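Local atomic coordinates of 2-hydroxyisobutanoyl-CoA mutase large subunit (Aquincola tertiaricarbonis, PDB entry 4R3U), a protein that catalyses, with a small cobalamin-binding partner subunit, the reversible isomerization of 2-hydroxyisobutyryl-CoA and (S)-3-hydroxybutyryl-CoA. Residues 80-85 with 335-340; 274-279 with 325-330. All coordinates share one frame; numbering follows the deposited sequence.

Interaction 1 of 2, residues 80-85 with 335-340. With 3KK (S-{(3R,5R,9R)-1-[(2R,3S,4R,5R)-5-(6-amino-9H-purin-9-yl)-4-hydroxy-3-(phosphonooxy)tetrahydrofuran-2-yl]-3,5,9-trihydroxy-8,8-dimethyl-3,5-dioxido-10,14-dioxo-2,4,6-trioxa-11,15-diaza-3lambda~5~,5lambda~5~-diphosphaheptadecan-17-yl} 2-hydroxy-2-methylpropanethioate), chain F.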
ATOM      1  N   TYR A  80     -19.956   7.633  22.904  1.00 32.53           N
ATOM      2  CA  TYR A  80     -20.769   6.424  22.749  1.00 32.19           C
ATOM      3  C   TYR A  80     -21.619   6.449  21.463  1.00 34.88           C
ATOM      4  O   TYR A  80     -22.174   7.514  21.166  1.00 35.30           O
ATOM      5  CB  TYR A  80     -21.663   6.262  24.003  1.00 35.35           C
ATOM      6  CG  TYR A  80     -22.549   5.029  24.003  1.00 37.10           C
ATOM      7  CD1 TYR A  80     -22.106   3.822  24.548  1.00 38.05           C
ATOM      8  CD2 TYR A  80     -23.839   5.073  23.484  1.00 37.30           C
ATOM      9  CE1 TYR A  80     -22.930   2.699  24.575  1.00 37.58           C
ATOM     10  CE2 TYR A  80     -24.656   3.944  23.478  1.00 37.10           C
ATOM     11  CZ  TYR A  80     -24.201   2.764  24.031  1.00 41.38           C
ATOM     12  OH  TYR A  80     -25.031   1.674  24.055  1.00 45.45           O
ATOM     13  N   PRO A  81     -21.765   5.324  20.689  1.00 30.13           N
ATOM     14  CA  PRO A  81     -21.191   3.988  20.875  1.00 28.57           C
ATOM     15  C   PRO A  81     -19.775   3.767  20.347  1.00 30.58           C
ATOM     16  O   PRO A  81     -19.380   2.612  20.150  1.00 26.85           O
ATOM     17  CB  PRO A  81     -22.232   3.080  20.218  1.00 30.41           C
ATOM     18  CG  PRO A  81     -22.748   3.901  19.075  1.00 36.18           C
ATOM     19  CD  PRO A  81     -22.589   5.358  19.462  1.00 32.23           C
ATOM     20  N   PHE A  82     -18.994   4.861  20.153  1.00 29.31           N
ATOM     21  CA  PHE A  82     -17.581   4.828  19.721  1.00 29.63           C
ATOM     22  C   PHE A  82     -17.292   4.197  18.360  1.00 34.35           C
ATOM     23  O   PHE A  82     -16.161   3.808  18.102  1.00 33.29           O
ATOM     24  CB  PHE A  82     -16.638   4.239  20.806  1.00 31.30           C
ATOM     25  CG  PHE A  82     -16.859   4.744  22.214  1.00 33.44           C
ATOM     26  CD1 PHE A  82     -16.191   5.870  22.679  1.00 35.46           C
ATOM     27  CD2 PHE A  82     -17.721   4.080  23.079  1.00 35.07           C
ATOM     28  CE1 PHE A  82     -16.383   6.320  23.976  1.00 36.87           C
ATOM     29  CE2 PHE A  82     -17.940   4.554  24.364  1.00 38.29           C
ATOM     30  CZ  PHE A  82     -17.254   5.660  24.814  1.00 36.52           C
ATOM     31  N   THR A  83     -18.279   4.152  17.465  1.00 32.28           N
ATOM     32  CA  THR A  83     -18.103   3.635  16.096  1.00 30.39           C
ATOM     33  C   THR A  83     -16.881   4.303  15.405  1.00 33.32           C
ATOM     34  O   THR A  83     -16.061   3.616  14.780  1.00 32.05           O
ATOM     35  CB  THR A  83     -19.401   3.911  15.336  1.00 33.89           C
ATOM     36  OG1 THR A  83     -20.504   3.488  16.154  1.00 26.38           O
ATOM     37  CG2 THR A  83     -19.435   3.292  13.910  1.00 28.92           C
ATOM     38  N   ARG A  84     -16.747   5.638  15.569  1.00 29.08           N
ATOM     39  CA  ARG A  84     -15.701   6.479  14.969  1.00 27.94           C
ATOM     40  C   ARG A  84     -14.326   6.485  15.682  1.00 32.76           C
ATOM     41  O   ARG A  84     -13.381   7.079  15.175  1.00 33.16           O
ATOM     42  CB  ARG A  84     -16.242   7.900  14.765  1.00 29.42           C
ATOM     43  CG  ARG A  84     -17.671   7.886  14.212  1.00 37.62           C
ATOM     44  CD  ARG A  84     -18.071   9.188  13.594  1.00 41.93           C
ATOM     45  NE  ARG A  84     -17.335   9.409  12.364  1.00 37.28           N
ATOM     46  CZ  ARG A  84     -17.159  10.595  11.810  1.00 47.80           C
ATOM     47  NH1 ARG A  84     -17.677  11.679  12.372  1.00 38.77           N
ATOM     48  NH2 ARG A  84     -16.455  10.712  10.688  1.00 33.39           N
ATOM     49  N   GLY A  85     -14.211   5.801  16.815  1.00 28.19           N
ATOM     50  CA  GLY A  85     -12.951   5.714  17.531  1.00 26.54           C
ATOM     51  C   GLY A  85     -13.127   5.811  19.030  1.00 31.76           C
ATOM     52  O   GLY A  85     -14.062   6.472  19.504  1.00 32.51           O
ATOM     53  N   SER A 335     -15.535   1.989  30.020  1.00 34.56           N
ATOM     54  CA  SER A 335     -15.986   0.595  30.024  1.00 32.93           C
ATOM     55  C   SER A 335     -16.631   0.232  28.671  1.00 35.25           C
ATOM     56  O   SER A 335     -16.723  -0.938  28.327  1.00 32.52           O
ATOM     57  CB  SER A 335     -17.024   0.395  31.120  1.00 36.54           C
ATOM     58  OG  SER A 335     -16.431   0.487  32.399  1.00 43.22           O
ATOM     59  N   MET A 336     -17.112   1.247  27.934  1.00 33.22           N
ATOM     60  CA  MET A 336     -17.789   1.060  26.657  1.00 33.01           C
ATOM     61  C   MET A 336     -16.871   1.337  25.445  1.00 37.21           C
ATOM     62  O   MET A 336     -17.236   0.965  24.320  1.00 36.77           O
ATOM     63  CB  MET A 336     -19.100   1.875  26.625  1.00 36.73           C
ATOM     64  CG  MET A 336     -20.030   1.552  27.794  1.00 41.33           C
ATOM     65  SD  MET A 336     -21.219   2.864  28.141  1.00 46.50           S
ATOM     66  CE  MET A 336     -20.950   3.064  29.842  1.00 43.62           C
ATOM     67  N   ARG A 337     -15.670   1.938  25.673  1.00 32.95           N
ATOM     68  CA  ARG A 337     -14.728   2.185  24.581  1.00 32.21           C
ATOM     69  C   ARG A 337     -13.738   1.043  24.322  1.00 35.11           C
ATOM     70  O   ARG A 337     -12.875   0.753  25.156  1.00 34.99           O
ATOM     71  CB  ARG A 337     -14.098   3.604  24.560  1.00 31.83           C
ATOM     72  CG  ARG A 337     -13.254   4.005  25.759  1.00 38.30           C
ATOM     73  CD  ARG A 337     -11.759   3.906  25.504  1.00 43.97           C
ATOM     74  NE  ARG A 337     -10.968   3.962  26.749  1.00 53.81           N
ATOM     75  CZ  ARG A 337     -10.705   2.910  27.534  1.00 57.12           C
ATOM     76  NH1 ARG A 337     -11.183   1.710  27.233  1.00 28.42           N
ATOM     77  NH2 ARG A 337      -9.963   3.056  28.626  1.00 41.28           N
ATOM     78  N   LEU A 338     -13.903   0.375  23.158  1.00 29.89           N
ATOM     79  CA  LEU A 338     -13.066  -0.735  22.722  1.00 27.81           C
ATOM     80  C   LEU A 338     -11.724  -0.216  22.248  1.00 30.14           C
ATOM     81  O   LEU A 338     -11.665   0.655  21.383  1.00 30.83           O
ATOM     82  CB  LEU A 338     -13.775  -1.550  21.602  1.00 26.88           C
ATOM     83  CG  LEU A 338     -13.097  -2.832  21.105  1.00 28.37           C
ATOM     84  CD1 LEU A 338     -14.113  -3.907  20.806  1.00 26.98           C
ATOM     85  CD2 LEU A 338     -12.245  -2.565  19.860  1.00 28.17           C
ATOM     86  N   ARG A 339     -10.660  -0.748  22.832  1.00 26.00           N
ATOM     87  CA  ARG A 339      -9.278  -0.445  22.474  1.00 25.44           C
ATOM     88  C   ARG A 339      -8.752  -1.760  21.905  1.00 29.14           C
ATOM     89  O   ARG A 339      -9.062  -2.827  22.458  1.00 28.30           O
ATOM     90  CB  ARG A 339      -8.421  -0.006  23.697  1.00 24.49           C
ATOM     91  CG  ARG A 339      -8.866   1.287  24.399  1.00 25.57           C
ATOM     92  CD  ARG A 339      -8.087   1.497  25.680  1.00 27.02           C
ATOM     93  NE  ARG A 339      -8.145   0.294  26.516  1.00 29.28           N
ATOM     94  CZ  ARG A 339      -7.175  -0.139  27.311  1.00 28.26           C
ATOM     95  NH1 ARG A 339      -6.045   0.543  27.429  1.00 25.75           N
ATOM     96  NH2 ARG A 339      -7.330  -1.254  27.998  1.00 26.76           N
ATOM     97  N   PHE A 340      -8.001  -1.698  20.780  1.00 24.82           N
ATOM     98  CA  PHE A 340      -7.486  -2.911  20.148  1.00 23.06           C
ATOM     99  C   PHE A 340      -6.124  -2.787  19.480  1.00 25.13           C
ATOM    100  O   PHE A 340      -5.768  -1.728  18.953  1.00 25.59           O
ATOM    101  CB  PHE A 340      -8.526  -3.555  19.190  1.00 24.14           C
ATOM    102  CG  PHE A 340      -8.694  -2.903  17.833  1.00 24.61           C
ATOM    103  CD1 PHE A 340      -9.452  -1.740  17.684  1.00 27.44           C
ATOM    104  CD2 PHE A 340      -8.148  -3.485  16.689  1.00 24.30           C
ATOM    105  CE1 PHE A 340      -9.651  -1.169  16.418  1.00 26.27           C
ATOM    106  CE2 PHE A 340      -8.316  -2.889  15.429  1.00 25.26           C
ATOM    107  CZ  PHE A 340      -9.076  -1.747  15.301  1.00 23.64           C
TER
HETATM  108  C4  3KK F 802       1.079 -15.520  17.896  0.50  6.91           C
HETATM  109  C3  3KK F 802       1.077 -14.109  17.316  0.50 12.48           C
HETATM  110  C2  3KK F 802       0.380 -14.097  15.957  0.50 14.70           C
HETATM  111  O3  3KK F 802       2.429 -13.719  17.146  0.50 11.40           O
HETATM  112  C1  3KK F 802       0.389 -13.096  18.241  0.50 19.36           C
HETATM  113  O1  3KK F 802      -0.651 -13.356  18.851  0.50 19.20           O
HETATM  114  S1P 3KK F 802       1.234 -11.553  18.328  0.50 26.37           S
HETATM  115  C2P 3KK F 802       0.237 -10.597  19.506  0.50 22.78           C
HETATM  116  C3P 3KK F 802       0.975  -9.348  19.918  0.50 22.35           C
HETATM  117  N4P 3KK F 802       0.097  -8.573  20.783  0.50 20.57           N
HETATM  118  C5P 3KK F 802       0.236  -7.253  20.942  0.50 21.79           C
HETATM  119  O5P 3KK F 802       1.112  -6.573  20.399  0.50 21.65           O
HETATM  120  C6P 3KK F 802      -0.812  -6.651  21.883  0.50 24.04           C
HETATM  121  C7P 3KK F 802      -0.562  -5.176  22.160  0.50 26.92           C
HETATM  122  N8P 3KK F 802      -1.646  -4.625  22.983  0.50 28.88           N
HETATM  123  C9P 3KK F 802      -1.553  -3.399  23.520  0.50 28.49           C
HETATM  124  O9P 3KK F 802      -0.557  -2.687  23.381  0.50 29.02           O
HETATM  125  CAP 3KK F 802      -2.733  -2.962  24.436  0.50 27.59           C
HETATM  126  OAP 3KK F 802      -3.253  -4.063  25.213  0.50 27.43           O
HETATM  127  CBP 3KK F 802      -3.832  -2.061  23.777  0.50 27.99           C
HETATM  128  CDP 3KK F 802      -4.787  -1.528  24.857  0.50 26.17           C
HETATM  129  CEP 3KK F 802      -4.667  -2.842  22.757  0.50 28.00           C
HETATM  130  CCP 3KK F 802      -3.208  -0.825  23.094  0.50 29.25           C
HETATM  131  O6A 3KK F 802      -2.352  -0.160  24.041  0.50 28.82           O
HETATM  132  P2A 3KK F 802      -1.230   0.890  23.664  0.50 29.74           P
HETATM  133  O4A 3KK F 802      -0.476   0.415  22.494  0.50 28.43           O
HETATM  134  O5A 3KK F 802      -0.488   1.207  24.909  0.50 33.02           O
HETATM  135  O3A 3KK F 802      -2.147   2.141  23.183  0.50 33.55           O
HETATM  136  P1A 3KK F 802      -3.144   3.063  24.107  0.50 33.76           P
HETATM  137  O1A 3KK F 802      -3.497   2.410  25.396  0.50 34.58           O
HETATM  138  O2A 3KK F 802      -4.238   3.522  23.234  0.50 32.48           O
HETATM  139  O5B 3KK F 802      -2.115   4.306  24.326  0.50 33.39           O
HETATM  140  C5B 3KK F 802      -1.205   4.406  25.444  0.50 34.44           C
HETATM  141  C4B 3KK F 802      -1.538   5.651  26.286  0.50 36.96           C
HETATM  142  O4B 3KK F 802      -1.730   6.836  25.455  0.50 38.51           O
HETATM  143  C3B 3KK F 802      -2.831   5.454  27.071  0.50 38.73           C
HETATM  144  O3B 3KK F 802      -2.673   6.091  28.362  0.50 44.84           O
HETATM  145  P3B 3KK F 802      -2.574   5.271  29.751  0.50 43.89           P
HETATM  146  O8A 3KK F 802      -3.865   4.548  29.788  0.50 39.49           O
HETATM  147  O7A 3KK F 802      -1.364   4.443  29.563  0.50 45.33           O
HETATM  148  O9A 3KK F 802      -2.426   6.368  30.738  0.50 47.76           O
HETATM  149  C2B 3KK F 802      -3.867   6.180  26.232  0.50 35.54           C
HETATM  150  O2B 3KK F 802      -4.976   6.630  27.019  0.50 35.58           O
HETATM  151  C1B 3KK F 802      -3.066   7.339  25.673  0.50 38.06           C
HETATM  152  N9A 3KK F 802      -3.610   7.834  24.373  0.50 42.50           N
HETATM  153  C8A 3KK F 802      -3.691   7.201  23.205  0.50 42.80           C
HETATM  154  N7A 3KK F 802      -4.251   8.024  22.323  0.50 44.40           N
HETATM  155  C5A 3KK F 802      -4.500   9.188  22.935  0.50 46.16           C
HETATM  156  C4A 3KK F 802      -4.092   9.066  24.214  0.50 45.41           C
HETATM  157  N3A 3KK F 802      -4.213  10.093  25.096  0.50 44.89           N
HETATM  158  C2A 3KK F 802      -4.760  11.329  24.682  0.50 45.91           C
HETATM  159  N1A 3KK F 802      -5.173  11.411  23.323  0.50 46.88           N
HETATM  160  C6A 3KK F 802      -5.046  10.346  22.504  0.50 45.41           C
HETATM  161  N6A 3KK F 802      -5.434  10.408  21.229  0.50 43.70           N
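The ring of Phe-82 lies across the backbone between Met-336 and Arg-337, so that a loop running toward strand 97-102 is packed against the loop that leads into strand 340-344 of the TIM-barrel domain. Arg-337 presents its CB squarely over one ring face, 3.5 Å from the centroid and only 9° off the normal, a CH-pi contact. The opposite face is covered from within its own loop by the backbone N of Tyr-80, just ahead of the cis peptide before Pro-81, and Gly-85 O lies in the ring plane at its edge. Along the side of the ring nearer Met-336, CE2 of Phe-82 meets CB of Met-336 at 3.7 Å. Without the ring, as with an alanine here, the CB atoms of Met-336 and Arg-337 would probably be left without their aromatic partner and a gap would open between the two loops.

Arg-337 turns away beyond CB: with CG wedged between the backbone N and carbonyl carbon (chi1 62°), its chain carries the guanidinium off to the carbonyl O of Pro-294. One face of that group is covered by CD of Arg-339. Arg-339 in turn lies at the coenzyme A pocket, where CDP of the bound 2-hydroxyisobutyryl-CoA sits over a face of its guanidinium, 3.5 Å from NH1. At the other end of the contact, Met-336 and Tyr-80 form an oblique Met-aromatic pair, with SD of Met-336 3.8 Å from CD1 of Tyr-80.

Interaction 2 of 2, residues 274-279 with 325-330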
ATOM      1  N   ASN A 274     -16.553 -14.583  23.748  1.00 31.84           N
ATOM      2  CA  ASN A 274     -15.500 -14.785  24.751  1.00 31.83           C
ATOM      3  C   ASN A 274     -15.493 -13.656  25.781  1.00 38.47           C
ATOM      4  O   ASN A 274     -15.401 -13.937  26.980  1.00 41.32           O
ATOM      5  CB  ASN A 274     -14.137 -14.934  24.075  1.00 28.63           C
ATOM      6  CG  ASN A 274     -13.936 -16.296  23.433  1.00 40.75           C
ATOM      7  OD1 ASN A 274     -14.672 -17.258  23.701  1.00 32.63           O
ATOM      8  ND2 ASN A 274     -12.882 -16.440  22.634  1.00 23.86           N
ATOM      9  N   LEU A 275     -15.665 -12.394  25.325  1.00 32.17           N
ATOM     10  CA  LEU A 275     -15.750 -11.231  26.209  1.00 31.57           C
ATOM     11  C   LEU A 275     -16.877 -11.419  27.240  1.00 36.35           C
ATOM     12  O   LEU A 275     -16.640 -11.240  28.437  1.00 40.02           O
ATOM     13  CB  LEU A 275     -15.966  -9.918  25.415  1.00 30.28           C
ATOM     14  CG  LEU A 275     -16.537  -8.733  26.226  1.00 33.50           C
ATOM     15  CD1 LEU A 275     -15.467  -8.050  27.066  1.00 31.59           C
ATOM     16  CD2 LEU A 275     -17.247  -7.769  25.339  1.00 34.00           C
ATOM     17  N   ILE A 276     -18.079 -11.777  26.775  1.00 29.11           N
ATOM     18  CA  ILE A 276     -19.244 -11.977  27.633  1.00 29.38           C
ATOM     19  C   ILE A 276     -18.952 -12.989  28.763  1.00 35.36           C
ATOM     20  O   ILE A 276     -19.213 -12.689  29.927  1.00 35.51           O
ATOM     21  CB  ILE A 276     -20.500 -12.310  26.785  1.00 30.83           C
ATOM     22  CG1 ILE A 276     -20.985 -11.047  26.044  1.00 28.29           C
ATOM     23  CG2 ILE A 276     -21.630 -12.977  27.661  1.00 31.62           C
ATOM     24  CD1 ILE A 276     -21.710 -11.328  24.718  1.00 24.92           C
ATOM     25  N   THR A 277     -18.336 -14.133  28.414  1.00 33.64           N
ATOM     26  CA  THR A 277     -17.954 -15.196  29.348  1.00 33.98           C
ATOM     27  C   THR A 277     -17.035 -14.640  30.440  1.00 39.93           C
ATOM     28  O   THR A 277     -17.281 -14.887  31.623  1.00 44.15           O
ATOM     29  CB  THR A 277     -17.332 -16.352  28.569  1.00 38.81           C
ATOM     30  OG1 THR A 277     -18.162 -16.632  27.450  1.00 42.13           O
ATOM     31  CG2 THR A 277     -17.149 -17.605  29.398  1.00 37.21           C
ATOM     32  N   TYR A 278     -16.013 -13.864  30.040  1.00 34.59           N
ATOM     33  CA  TYR A 278     -15.015 -13.241  30.912  1.00 33.43           C
ATOM     34  C   TYR A 278     -15.610 -12.237  31.877  1.00 37.53           C
ATOM     35  O   TYR A 278     -15.297 -12.292  33.068  1.00 39.89           O
ATOM     36  CB  TYR A 278     -13.872 -12.607  30.076  1.00 33.20           C
ATOM     37  CG  TYR A 278     -12.923 -13.599  29.412  1.00 32.04           C
ATOM     38  CD1 TYR A 278     -12.442 -14.714  30.106  1.00 34.29           C
ATOM     39  CD2 TYR A 278     -12.437 -13.374  28.124  1.00 30.52           C
ATOM     40  CE1 TYR A 278     -11.550 -15.605  29.516  1.00 33.91           C
ATOM     41  CE2 TYR A 278     -11.550 -14.267  27.516  1.00 29.71           C
ATOM     42  CZ  TYR A 278     -11.088 -15.369  28.227  1.00 37.12           C
ATOM     43  OH  TYR A 278     -10.198 -16.260  27.674  1.00 35.58           O
ATOM     44  N   VAL A 279     -16.480 -11.344  31.386  1.00 32.94           N
ATOM     45  CA  VAL A 279     -17.143 -10.315  32.187  1.00 33.98           C
ATOM     46  C   VAL A 279     -18.014 -10.950  33.258  1.00 38.84           C
ATOM     47  O   VAL A 279     -17.997 -10.501  34.416  1.00 39.50           O
ATOM     48  CB  VAL A 279     -17.933  -9.297  31.320  1.00 37.98           C
ATOM     49  CG1 VAL A 279     -18.634  -8.250  32.198  1.00 39.04           C
ATOM     50  CG2 VAL A 279     -17.017  -8.616  30.312  1.00 35.86           C
ATOM     51  N   LYS A 325     -22.834  -1.314  28.009  1.00 34.35           N
ATOM     52  CA  LYS A 325     -23.873  -0.437  28.530  1.00 36.45           C
ATOM     53  C   LYS A 325     -25.163  -1.180  28.813  1.00 41.67           C
ATOM     54  O   LYS A 325     -25.640  -1.142  29.948  1.00 42.54           O
ATOM     55  CB  LYS A 325     -24.148   0.753  27.581  1.00 39.86           C
ATOM     56  CG  LYS A 325     -25.040   1.827  28.220  1.00 49.31           C
ATOM     57  CD  LYS A 325     -25.765   2.690  27.195  1.00 55.89           C
ATOM     58  CE  LYS A 325     -26.048   4.045  27.762  1.00 66.23           C
ATOM     59  NZ  LYS A 325     -26.259   5.049  26.689  1.00 74.34           N
ATOM     60  N   GLU A 326     -25.758  -1.812  27.774  1.00 37.78           N
ATOM     61  CA  GLU A 326     -27.061  -2.469  27.876  1.00 38.28           C
ATOM     62  C   GLU A 326     -27.087  -3.774  28.617  1.00 46.09           C
ATOM     63  O   GLU A 326     -27.985  -3.970  29.448  1.00 48.76           O
ATOM     64  CB  GLU A 326     -27.772  -2.574  26.517  1.00 38.97           C
ATOM     65  CG  GLU A 326     -27.998  -1.241  25.803  1.00 47.75           C
ATOM     66  CD  GLU A 326     -28.851  -0.145  26.431  1.00 66.32           C
ATOM     67  OE1 GLU A 326     -29.836  -0.472  27.135  1.00 63.07           O
ATOM     68  OE2 GLU A 326     -28.578   1.044  26.146  1.00 62.44           O
ATOM     69  N   ARG A 327     -26.120  -4.669  28.342  1.00 41.61           N
ATOM     70  CA  ARG A 327     -26.077  -5.986  28.969  1.00 41.32           C
ATOM     71  C   ARG A 327     -25.357  -5.991  30.325  1.00 45.45           C
ATOM     72  O   ARG A 327     -25.771  -6.714  31.225  1.00 46.07           O
ATOM     73  CB  ARG A 327     -25.461  -7.011  27.998  1.00 39.49           C
ATOM     74  CG  ARG A 327     -25.564  -8.463  28.462  1.00 43.24           C
ATOM     75  CD  ARG A 327     -24.473  -9.315  27.847  1.00 46.34           C
ATOM     76  NE  ARG A 327     -24.586 -10.689  28.317  1.00 56.67           N
ATOM     77  CZ  ARG A 327     -25.044 -11.685  27.570  1.00 64.84           C
ATOM     78  NH1 ARG A 327     -25.150 -12.898  28.072  1.00 47.99           N
ATOM     79  NH2 ARG A 327     -25.316 -11.490  26.285  1.00 56.79           N
ATOM     80  N   PHE A 328     -24.267  -5.239  30.466  1.00 40.21           N
ATOM     81  CA  PHE A 328     -23.553  -5.274  31.731  1.00 38.95           C
ATOM     82  C   PHE A 328     -23.872  -4.138  32.691  1.00 43.00           C
ATOM     83  O   PHE A 328     -23.531  -4.226  33.875  1.00 42.77           O
ATOM     84  CB  PHE A 328     -22.048  -5.545  31.535  1.00 38.58           C
ATOM     85  CG  PHE A 328     -21.795  -6.896  30.895  1.00 38.34           C
ATOM     86  CD1 PHE A 328     -22.141  -8.081  31.553  1.00 42.39           C
ATOM     87  CD2 PHE A 328     -21.254  -6.988  29.618  1.00 37.86           C
ATOM     88  CE1 PHE A 328     -21.926  -9.332  30.949  1.00 42.19           C
ATOM     89  CE2 PHE A 328     -21.026  -8.240  29.018  1.00 39.52           C
ATOM     90  CZ  PHE A 328     -21.358  -9.399  29.687  1.00 38.82           C
ATOM     91  N   GLY A 329     -24.582  -3.121  32.190  1.00 39.12           N
ATOM     92  CA  GLY A 329     -24.973  -1.952  32.960  1.00 38.71           C
ATOM     93  C   GLY A 329     -23.811  -1.066  33.353  1.00 42.78           C
ATOM     94  O   GLY A 329     -23.824  -0.460  34.425  1.00 44.59           O
ATOM     95  N   ALA A 330     -22.805  -0.973  32.500  1.00 40.90           N
ATOM     96  CA  ALA A 330     -21.634  -0.133  32.763  1.00 41.05           C
ATOM     97  C   ALA A 330     -22.057   1.337  32.781  1.00 47.19           C
ATOM     98  O   ALA A 330     -22.970   1.729  32.040  1.00 46.80           O
ATOM     99  CB  ALA A 330     -20.560  -0.365  31.702  1.00 39.07           C
TER
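Phe-328 points its ring at helix 264-283, where Val-279 and Ile-276, one helical turn apart, receive it in different ways. Val-279 sets CG1 over the ring centre, 3.5 Å from the centroid and 9° off its normal, in a CH-pi contact. Ile-276 lies instead at the rim: its CA is near the ring plane, 3.9 Å from CZ of Phe-328, and its CG1 is 4.0 Å from the same carbon. The other ring face is overlaid near its rim by CD of Arg-327, the preceding residue, so aliphatic carbon covers both faces.

Arg-327 reaches along the Phe-328 ring because its CG stands anti to the backbone N (chi1 -171°) and its chain stays extended as far as NE. The guanidinium thus arrives over CG2 of Ile-276, which faces it off-centre, 3.5 Å from NH1 of Arg-327. This contact is apolar on the isoleucine side; the charge has a long, weak ion pair with Glu-441.

Farther out, Ile-323, on helix 306-327, touches both Ile-276 and Phe-328, while Leu-275 packs on Tyr-320 of the same helix. After Phe-328 the chain leaves helical geometry at Gly-329, whose phi is positive (68°). Joined through strand 298-302, the two helices belong to the outer helical layer of the TIM barrel, and their contact is the lateral packing of neighbouring helices in that fold.

From the N terminus, the chain first passes through 80-85, in the loop before strand 97-102, then builds much of the barrel before reaching helix 264-283. Interaction 2 closes the shorter loop, joining that helix to the end of helix 306-327, with strand 298-302 between them in the chain. A few residues later 335-340 returns to 80-85, so interaction 1 closes a loop of about 250 residues with interaction 2 nested inside it. Their centres are about 14 Å apart, and the two meet directly: SD of Met-336 lies 3.7 Å from CB of Lys-325, whose side chain also makes a cation-pi contact with Tyr-80. Interaction 1 ties the early loop to the loop entering strand 340-344; interaction 2 ties two outer helices together.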